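Local atomic coordinates of periplasmic protein-probably involved in high-affinity Fe2+ transport (Escherichia coli F11, PDB entry 5I0Y), a protein that probably takes part in high-affinity iron transport in the periplasm and binds copper at a site required for that transport. Residues 26-31 against 36-41; 45-50 against 85-90; 73-76 against 81-84. The protein carries 1 engineered substitution. All coordinates share one frame; numbering follows the deposited sequence.

Contact 2 lies in the core, contact 1 on the surface and contact 3 at a partly buried hairpin end, and their chemistry changes with place. In contact 1 a loop packs on itself through proline and alanine carbons and a bridging water. Contact 2 is apolar, with one phenylalanine reaching another strand of the sheet, and its M90 binds copper. Contact 3 is a regular backbone ladder with a hydroxyl-carboxylate bond. Contacts 2 and 3 share strand 82-92, 3 being nested within the loop that 2 closes. Contact 1 touches contact 2 where M29 meets M88 and M90, and both of these contacts reach the second subunit, whereas contact 3 does not.

Contact 1 of 3, residues 26-31 against 36-41; sequences PIDMEP and LPAAKA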
loop_
_atom_site.group_PDB
_atom_site.type_symbol
_atom_site.label_atom_id
_atom_site.label_comp_id
_atom_site.label_asym_id
_atom_site.label_seq_id
_atom_site.Cartn_x
_atom_site.Cartn_y
_atom_site.Cartn_z
ATOM N N PRO B 26 8.671 -4.815 20.224
ATOM C CA PRO B 26 7.503 -5.513 19.722
ATOM C C PRO B 26 6.256 -4.632 19.834
ATOM O O PRO B 26 6.149 -3.766 20.712
ATOM C CB PRO B 26 7.391 -6.737 20.635
ATOM C CG PRO B 26 8.799 -6.963 21.124
ATOM C CD PRO B 26 9.369 -5.589 21.279
ATOM N N ILE B 27 5.350 -4.833 18.887
ATOM C CA ILE B 27 4.131 -4.049 18.782
ATOM C C ILE B 27 2.899 -4.941 18.834
ATOM O O ILE B 27 2.984 -6.166 18.734
ATOM C CB ILE B 27 4.149 -3.210 17.482
ATOM C CG1 ILE B 27 4.244 -4.094 16.210
ATOM C CG2 ILE B 27 5.287 -2.205 17.535
ATOM C CD1 ILE B 27 2.941 -4.702 15.740
ATOM N N ASP B 28 1.748 -4.291 18.987
ATOM C CA ASP B 28 0.455 -4.932 18.810
ATOM C C ASP B 28 -0.141 -4.498 17.484
ATOM O O ASP B 28 -0.036 -3.339 17.099
ATOM C CB ASP B 28 -0.534 -4.474 19.895
ATOM C CG ASP B 28 -0.146 -4.884 21.304
ATOM O OD1 ASP B 28 0.724 -5.756 21.521
ATOM O OD2 ASP B 28 -0.777 -4.304 22.217
ATOM N N MET B 29 -0.795 -5.434 16.823
ATOM C CA MET B 29 -1.441 -5.164 15.560
ATOM C C MET B 29 -2.860 -5.705 15.511
ATOM O O MET B 29 -3.221 -6.619 16.278
ATOM C CB MET B 29 -0.623 -5.795 14.428
ATOM C CG MET B 29 -0.844 -7.291 14.307
ATOM S SD MET B 29 -0.111 -7.935 12.801
ATOM C CE MET B 29 -0.767 -9.595 12.781
ATOM N N GLU B 30 -3.650 -5.155 14.597
ATOM C CA GLU B 30 -4.979 -5.686 14.305
ATOM C C GLU B 30 -4.843 -6.742 13.204
ATOM O O GLU B 30 -4.094 -6.537 12.256
ATOM C CB GLU B 30 -5.905 -4.557 13.828
ATOM C CG GLU B 30 -7.360 -4.991 13.621
ATOM C CD GLU B 30 -8.223 -4.001 12.855
ATOM O OE1 GLU B 30 -7.855 -2.827 12.732
ATOM O OE2 GLU B 30 -9.302 -4.418 12.374
ATOM N N PRO B 31 -5.570 -7.871 13.312
ATOM C CA PRO B 31 -6.428 -8.259 14.435
ATOM C C PRO B 31 -5.624 -8.868 15.567
ATOM O O PRO B 31 -4.560 -9.447 15.333
ATOM C CB PRO B 31 -7.348 -9.330 13.820
ATOM C CG PRO B 31 -7.182 -9.194 12.342
ATOM C CD PRO B 31 -5.749 -8.783 12.180
ATOM N N LEU B 36 3.088 -13.125 15.832
ATOM C CA LEU B 36 3.729 -13.382 17.124
ATOM C C LEU B 36 3.338 -12.311 18.144
ATOM O O LEU B 36 3.539 -11.128 17.906
ATOM C CB LEU B 36 5.251 -13.452 16.954
ATOM C CG LEU B 36 6.097 -13.885 18.158
ATOM C CD1 LEU B 36 5.875 -15.347 18.547
ATOM C CD2 LEU B 36 7.568 -13.652 17.843
ATOM N N PRO B 37 2.760 -12.721 19.290
ATOM C CA PRO B 37 2.386 -11.700 20.269
ATOM C C PRO B 37 3.595 -10.942 20.805
ATOM O O PRO B 37 4.680 -11.521 20.945
ATOM C CB PRO B 37 1.715 -12.501 21.396
ATOM C CG PRO B 37 1.380 -13.824 20.802
ATOM C CD PRO B 37 2.378 -14.081 19.718
ATOM N N ALA B 38 3.407 -9.664 21.101
ATOM C CA ALA B 38 4.478 -8.808 21.600
ATOM C C ALA B 38 5.219 -9.404 22.793
ATOM O O ALA B 38 6.441 -9.303 22.887
ATOM C CB ALA B 38 3.937 -7.436 21.960
ATOM N N ALA B 39 4.475 -10.028 23.701
ATOM C CA ALA B 39 5.079 -10.573 24.918
ATOM C C ALA B 39 6.029 -11.727 24.627
ATOM O O ALA B 39 6.888 -12.038 25.460
ATOM C CB ALA B 39 4.000 -10.999 25.909
ATOM N N LYS B 40 5.872 -12.345 23.455
ATOM C CA LYS B 40 6.704 -13.474 23.020
ATOM C C LYS B 40 7.756 -13.107 21.972
ATOM O O LYS B 40 8.411 -13.996 21.399
ATOM C CB LYS B 40 5.833 -14.601 22.471
ATOM C CG LYS B 40 4.960 -15.294 23.513
ATOM C CD LYS B 40 4.498 -16.663 23.033
ATOM C CE LYS B 40 3.614 -16.550 21.797
ATOM N NZ LYS B 40 3.279 -17.844 21.143
ATOM N N ALA B 41 7.900 -11.811 21.728
ATOM C CA ALA B 41 8.826 -11.284 20.729
ATOM C C ALA B 41 9.909 -10.444 21.394
ATOM O O ALA B 41 9.763 -9.995 22.540
ATOM C CB ALA B 41 8.065 -10.426 19.717
HETATM O O HOH W 1 0.842 -8.418 20.443
#
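D28 has CG beside its own backbone N and anti to the carbonyl carbon (chi1 -65°), and this torsion carries its carboxylate to the start of the 3-10 segment 38-40. There OD1 of D28 lies 3.7 Å from CB of A38. The same torsion lets the carboxylate take part in a water bridge: the water donates to D28 OD1 at 2.9 Å and accepts from the backbone N of A38, also at 2.9 Å. An amide at the start of the short turn is thus satisfied through solvent. The methyl of A38 also meets the backbone, with CB 3.6 Å from O of I27, so a carbonyl and a carboxylate oxygen both approach it from the side of segment 26-31.

P26 carries the apolar half of the contact. CB and CG of its ring divide the work: CB packs against CB of A38 at 3.8 Å, while CG packs against CB of A41. Both ring atoms also approach carbonyl oxygens, CG lying 3.5 Å from O of A41.

All of this belongs to the long connection between strands 17-24 and 43-51 of the antiparallel sheet, a loop that doubles back on itself. Within its second arm, the bond from A41 N to O of A38 (3.1 Å) holds the turn so that the A38 and A41 methyls both reach the P26 ring. N101, on strand 95-102, joins the two arms by hydrogen bonds from ND2 to the carbonyls of I27 and L36. Beyond P26 the first arm runs into the dimer interface, where E30 forms a salt bridge with R126 of the second subunit and the backbone N of D28 bonds to D129 of that subunit. I27 points away from the second arm, and its side chain comes to about 5 Å from a bound copper ion.

Contact 2 of 3, residues 45-50 against 85-90; sequences LQADIH and GTFMPM. Engineered in segment 45-50: Q46 (natural residue Glu). With CU (copper (II) ion), chain D.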
loop_
_atom_site.group_PDB
_atom_site.type_symbol
_atom_site.label_atom_id
_atom_site.label_comp_id
_atom_site.label_asym_id
_atom_site.label_seq_id
_atom_site.Cartn_x
_atom_site.Cartn_y
_atom_site.Cartn_z
ATOM N N LEU B 45 10.582 -6.206 13.510
ATOM C CA LEU B 45 11.537 -6.020 12.426
ATOM C C LEU B 45 10.800 -5.496 11.203
ATOM O O LEU B 45 9.716 -5.967 10.875
ATOM C CB LEU B 45 12.246 -7.344 12.106
ATOM C CG LEU B 45 13.298 -7.341 10.981
ATOM C CD1 LEU B 45 14.524 -6.523 11.358
ATOM C CD2 LEU B 45 13.679 -8.776 10.633
ATOM N N GLN B 46 11.402 -4.530 10.534
ATOM C CA GLN B 46 10.709 -3.812 9.475
ATOM C C GLN B 46 11.577 -3.636 8.243
ATOM O O GLN B 46 12.811 -3.524 8.338
ATOM C CB GLN B 46 10.343 -2.403 9.953
ATOM C CG GLN B 46 9.248 -2.315 10.983
ATOM C CD GLN B 46 8.749 -0.891 11.172
ATOM O OE1 GLN B 46 9.187 0.056 10.493
ATOM N NE2 GLN B 46 7.816 -0.746 12.064
ATOM N N ALA B 47 10.909 -3.545 7.098
ATOM C CA ALA B 47 11.510 -3.082 5.860
ATOM C C ALA B 47 10.959 -1.708 5.545
ATOM O O ALA B 47 9.735 -1.529 5.471
ATOM C CB ALA B 47 11.199 -4.045 4.732
ATOM N N ASP B 48 11.853 -0.731 5.432
ATOM C CA ASP B 48 11.502 0.627 5.045
ATOM C C ASP B 48 11.893 0.799 3.604
ATOM O O ASP B 48 13.076 0.735 3.259
ATOM C CB ASP B 48 12.243 1.653 5.889
ATOM C CG ASP B 48 11.564 1.908 7.201
ATOM O OD1 ASP B 48 10.413 1.450 7.366
ATOM O OD2 ASP B 48 12.183 2.588 8.052
ATOM N N ILE B 49 10.894 1.009 2.761
ATOM C CA ILE B 49 11.109 1.035 1.311
ATOM C C ILE B 49 10.339 2.182 0.662
ATOM O O ILE B 49 9.112 2.244 0.723
ATOM C CB ILE B 49 10.730 -0.313 0.662
ATOM C CG1 ILE B 49 11.558 -1.463 1.268
ATOM C CG2 ILE B 49 10.936 -0.239 -0.847
ATOM C CD1 ILE B 49 11.029 -2.840 0.950
ATOM N N HIS B 50 11.087 3.075 0.019
ATOM C CA HIS B 50 10.504 4.258 -0.640
ATOM C C HIS B 50 11.171 4.533 -1.949
ATOM O O HIS B 50 12.341 4.199 -2.124
ATOM C CB HIS B 50 10.623 5.472 0.265
ATOM C CG HIS B 50 9.935 5.267 1.576
ATOM N ND1 HIS B 50 10.501 4.584 2.598
ATOM C CD2 HIS B 50 8.673 5.647 2.002
ATOM C CE1 HIS B 50 9.631 4.535 3.624
ATOM N NE2 HIS B 50 8.507 5.161 3.251
ATOM N N GLY B 85 11.068 -16.010 7.846
ATOM C CA GLY B 85 9.692 -15.581 8.080
ATOM C C GLY B 85 9.238 -14.618 7.005
ATOM O O GLY B 85 9.945 -14.374 6.026
ATOM N N THR B 86 8.015 -14.124 7.149
ATOM C CA THR B 86 7.426 -13.217 6.178
ATOM C C THR B 86 7.012 -11.936 6.890
ATOM O O THR B 86 6.716 -11.933 8.087
ATOM C CB THR B 86 6.181 -13.836 5.527
ATOM O OG1 THR B 86 5.269 -14.199 6.573
ATOM C CG2 THR B 86 6.572 -15.074 4.708
ATOM N N PHE B 87 7.028 -10.846 6.142
ATOM C CA PHE B 87 6.495 -9.564 6.625
ATOM C C PHE B 87 5.082 -9.375 6.112
ATOM O O PHE B 87 4.677 -9.964 5.109
ATOM C CB PHE B 87 7.334 -8.375 6.141
ATOM C CG PHE B 87 8.719 -8.282 6.739
ATOM C CD1 PHE B 87 8.989 -8.683 8.046
ATOM C CD2 PHE B 87 9.739 -7.719 5.997
ATOM C CE1 PHE B 87 10.264 -8.559 8.571
ATOM C CE2 PHE B 87 11.015 -7.598 6.514
ATOM C CZ PHE B 87 11.271 -7.999 7.811
ATOM N N MET B 88 4.341 -8.548 6.831
ATOM C CA MET B 88 3.021 -8.087 6.405
ATOM C C MET B 88 3.083 -6.600 6.084
ATOM O O MET B 88 3.880 -5.869 6.677
ATOM C CB MET B 88 2.046 -8.197 7.578
ATOM C CG MET B 88 1.829 -9.580 8.125
ATOM S SD MET B 88 1.175 -9.415 9.794
ATOM C CE MET B 88 2.700 -9.233 10.731
ATOM N N PRO B 89 2.197 -6.119 5.207
ATOM C CA PRO B 89 1.991 -4.675 5.089
ATOM C C PRO B 89 1.293 -4.150 6.339
ATOM O O PRO B 89 0.387 -4.810 6.858
ATOM C CB PRO B 89 1.081 -4.523 3.852
ATOM C CG PRO B 89 0.907 -5.893 3.301
ATOM C CD PRO B 89 1.242 -6.870 4.385
ATOM N N MET B 90 1.769 -3.005 6.825
ATOM C CA MET B 90 1.295 -2.461 8.098
ATOM C C MET B 90 1.250 -0.956 8.034
ATOM O O MET B 90 1.835 -0.340 7.156
ATOM C CB MET B 90 2.240 -2.853 9.233
ATOM C CG MET B 90 2.567 -4.328 9.267
ATOM S SD MET B 90 3.371 -4.890 10.783
ATOM C CE MET B 90 1.966 -5.066 11.855
HETATM CU CU CU D . 4.572 -3.197 11.663
#
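L45 and F87 cross obliquely in the middle of the beta sandwich, linking strands 43-51 and 82-92, which are not neighbours: strand 95-102 runs between them in the antiparallel sheet. The nearest CA atoms, those of Q46 and F87, are accordingly 7.7 Å apart, and it is the F87 ring that bridges the gap. CD2 of L45 comes to the edge of the F87 ring, in its plane, and stands 3.8 Å from CZ. On the backbone side, O of L45 approaches CE1 of F87 at 3.5 Å, obliquely to the ring. The methyl of A47 also comes in obliquely, its CB 4.0 Å from CE2 of F87. F87 has CG beside its backbone N and anti to the carbonyl carbon (chi1 -69°), and from there the ring extends to both L45 and A47. Y114 meets the ring edge-to-face, Y72 with planes inclined at about 30°, and A100 and I70 pack on it as well. The hydroxyl of Y114 is also hydrogen-bonded to O of Q46, tying the same ring cluster to the backbone of strand 43-51.

Three residues further along, M90 has a different task. Together with H44 and H97 of its own chain and H127 of the second subunit it binds the copper ion, so the site is completed across the interface. The backbone of M90 also pairs in a parallel ladder with a strand of that subunit. Q46, an engineered replacement for the natural glutamate, runs extended beyond CG and brings NE2 to 4.1 Å from copper, too far for a metal bond. M90 itself bends at its last torsion (chi3 81°), and its SD makes the bond to copper at 2.2 Å.

Contact 3 of 3, residues 73-76 against 81-84; sequences TLVN and EKQE
The carboxylate of E84 is the flat group of this contact, and T73 meets it at one oxygen, from above the plane: OG1 donates to OE1 of E84 at 2.7 Å. The hydroxyl comes on the syn side but stands 34° out of the carboxylate plane, while CG2 of T73 stands above the carboxylate on the same side as the hydroxyl, 3.5 Å from the same OE1. The pair belongs to the beta hairpin of strands 69-76 and 82-92, in which the axes of residues 73-76 and 82-84 approach to 4.7 Å and run antiparallel. T73 and E84 form a non-hydrogen-bonded pair, with side chains lying side by side and pointing the same way. E84 reaches its partner by leaving the staggered positions, with chi1 at -32° and a bend at chi2. H115 is a second hydrogen-bonding partner of T73 OG1, so this hydroxyl links three strands.

On that same face V75 and K82 also run side by side. CG2 of V75 touches CE of K82 at 4.0 Å, so the lysine contributes its aliphatic chain to the packing. The other face carries L74 and Q83, a hydrogen-bonded pair; L74 packs inward on V112, I102 and M105. Its backbone N bonds to O of Q83 almost straight, with the donor nearly along the C=O axis, and Q83 N returns the bond to O of L74 at 2.8 Å. The CA of K82 adds a CH...O contact to that carbonyl. Nearer the turn, the side-chain amide of N76 braces the connection, ND2 bonding to O of M105 and OD1 to N of T79. The last rung of the ladder is the bond from N76 N to O of E81, 2.9 Å long.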
loop_
_atom_site.group_PDB
_atom_site.type_symbol
_atom_site.label_atom_id
_atom_site.label_comp_id
_atom_site.label_asym_id
_atom_site.label_seq_id
_atom_site.Cartn_x
_atom_site.Cartn_y
_atom_site.Cartn_z
ATOM N N THR B 73 15.413 -13.729 5.782
ATOM C CA THR B 73 16.250 -14.793 6.331
ATOM C C THR B 73 17.217 -14.114 7.279
ATOM O O THR B 73 18.005 -13.278 6.855
ATOM C CB THR B 73 17.027 -15.539 5.231
ATOM O OG1 THR B 73 16.100 -16.072 4.280
ATOM C CG2 THR B 73 17.850 -16.685 5.839
ATOM N N LEU B 74 17.125 -14.460 8.557
ATOM C CA LEU B 74 17.903 -13.833 9.611
ATOM C C LEU B 74 18.902 -14.844 10.143
ATOM O O LEU B 74 18.541 -15.976 10.448
ATOM C CB LEU B 74 16.955 -13.388 10.736
ATOM C CG LEU B 74 17.518 -12.694 11.979
ATOM C CD1 LEU B 74 18.086 -11.326 11.588
ATOM C CD2 LEU B 74 16.443 -12.586 13.065
ATOM N N VAL B 75 20.154 -14.417 10.257
ATOM C CA VAL B 75 21.221 -15.313 10.701
ATOM C C VAL B 75 22.012 -14.631 11.801
ATOM O O VAL B 75 22.495 -13.515 11.635
ATOM C CB VAL B 75 22.162 -15.736 9.531
ATOM C CG1 VAL B 75 23.281 -16.656 10.017
ATOM C CG2 VAL B 75 21.382 -16.402 8.403
ATOM N N ASN B 76 22.131 -15.300 12.943
ATOM C CA ASN B 76 23.071 -14.877 13.958
ATOM C C ASN B 76 24.427 -15.439 13.506
ATOM O O ASN B 76 24.641 -16.662 13.497
ATOM C CB ASN B 76 22.651 -15.398 15.341
ATOM C CG ASN B 76 23.645 -15.043 16.423
ATOM O OD1 ASN B 76 24.856 -15.049 16.192
ATOM N ND2 ASN B 76 23.143 -14.744 17.626
ATOM N N GLU B 81 22.771 -19.654 14.089
ATOM C CA GLU B 81 21.326 -19.904 14.144
ATOM C C GLU B 81 20.587 -19.078 13.080
ATOM O O GLU B 81 20.893 -17.902 12.872
ATOM C CB GLU B 81 20.759 -19.618 15.537
ATOM C CG GLU B 81 19.427 -20.324 15.775
ATOM C CD GLU B 81 18.768 -19.954 17.086
ATOM O OE1 GLU B 81 19.448 -19.447 17.997
ATOM O OE2 GLU B 81 17.550 -20.174 17.210
ATOM N N LYS B 82 19.632 -19.718 12.415
ATOM C CA LYS B 82 18.911 -19.115 11.296
ATOM C C LYS B 82 17.401 -19.125 11.535
ATOM O O LYS B 82 16.863 -20.055 12.133
ATOM C CB LYS B 82 19.222 -19.888 10.016
ATOM C CG LYS B 82 18.549 -19.338 8.762
ATOM C CD LYS B 82 18.889 -20.156 7.529
ATOM C CE LYS B 82 20.364 -20.025 7.181
ATOM N NZ LYS B 82 20.804 -21.060 6.205
ATOM N N GLN B 83 16.726 -18.079 11.062
ATOM C CA GLN B 83 15.272 -17.976 11.162
ATOM C C GLN B 83 14.763 -17.385 9.865
ATOM O O GLN B 83 15.371 -16.463 9.316
ATOM C CB GLN B 83 14.906 -17.063 12.333
ATOM C CG GLN B 83 13.418 -16.937 12.633
ATOM C CD GLN B 83 13.152 -15.858 13.660
ATOM O OE1 GLN B 83 13.727 -15.862 14.749
ATOM N NE2 GLN B 83 12.313 -14.907 13.309
ATOM N N GLU B 84 13.664 -17.934 9.363
ATOM C CA GLU B 84 13.006 -17.428 8.168
ATOM C C GLU B 84 11.595 -17.010 8.543
ATOM O O GLU B 84 10.991 -17.579 9.462
ATOM C CB GLU B 84 12.934 -18.496 7.071
ATOM C CG GLU B 84 14.086 -19.494 7.039
ATOM C CD GLU B 84 15.006 -19.353 5.834
ATOM O OE1 GLU B 84 14.893 -18.376 5.056
ATOM O OE2 GLU B 84 15.877 -20.237 5.674
#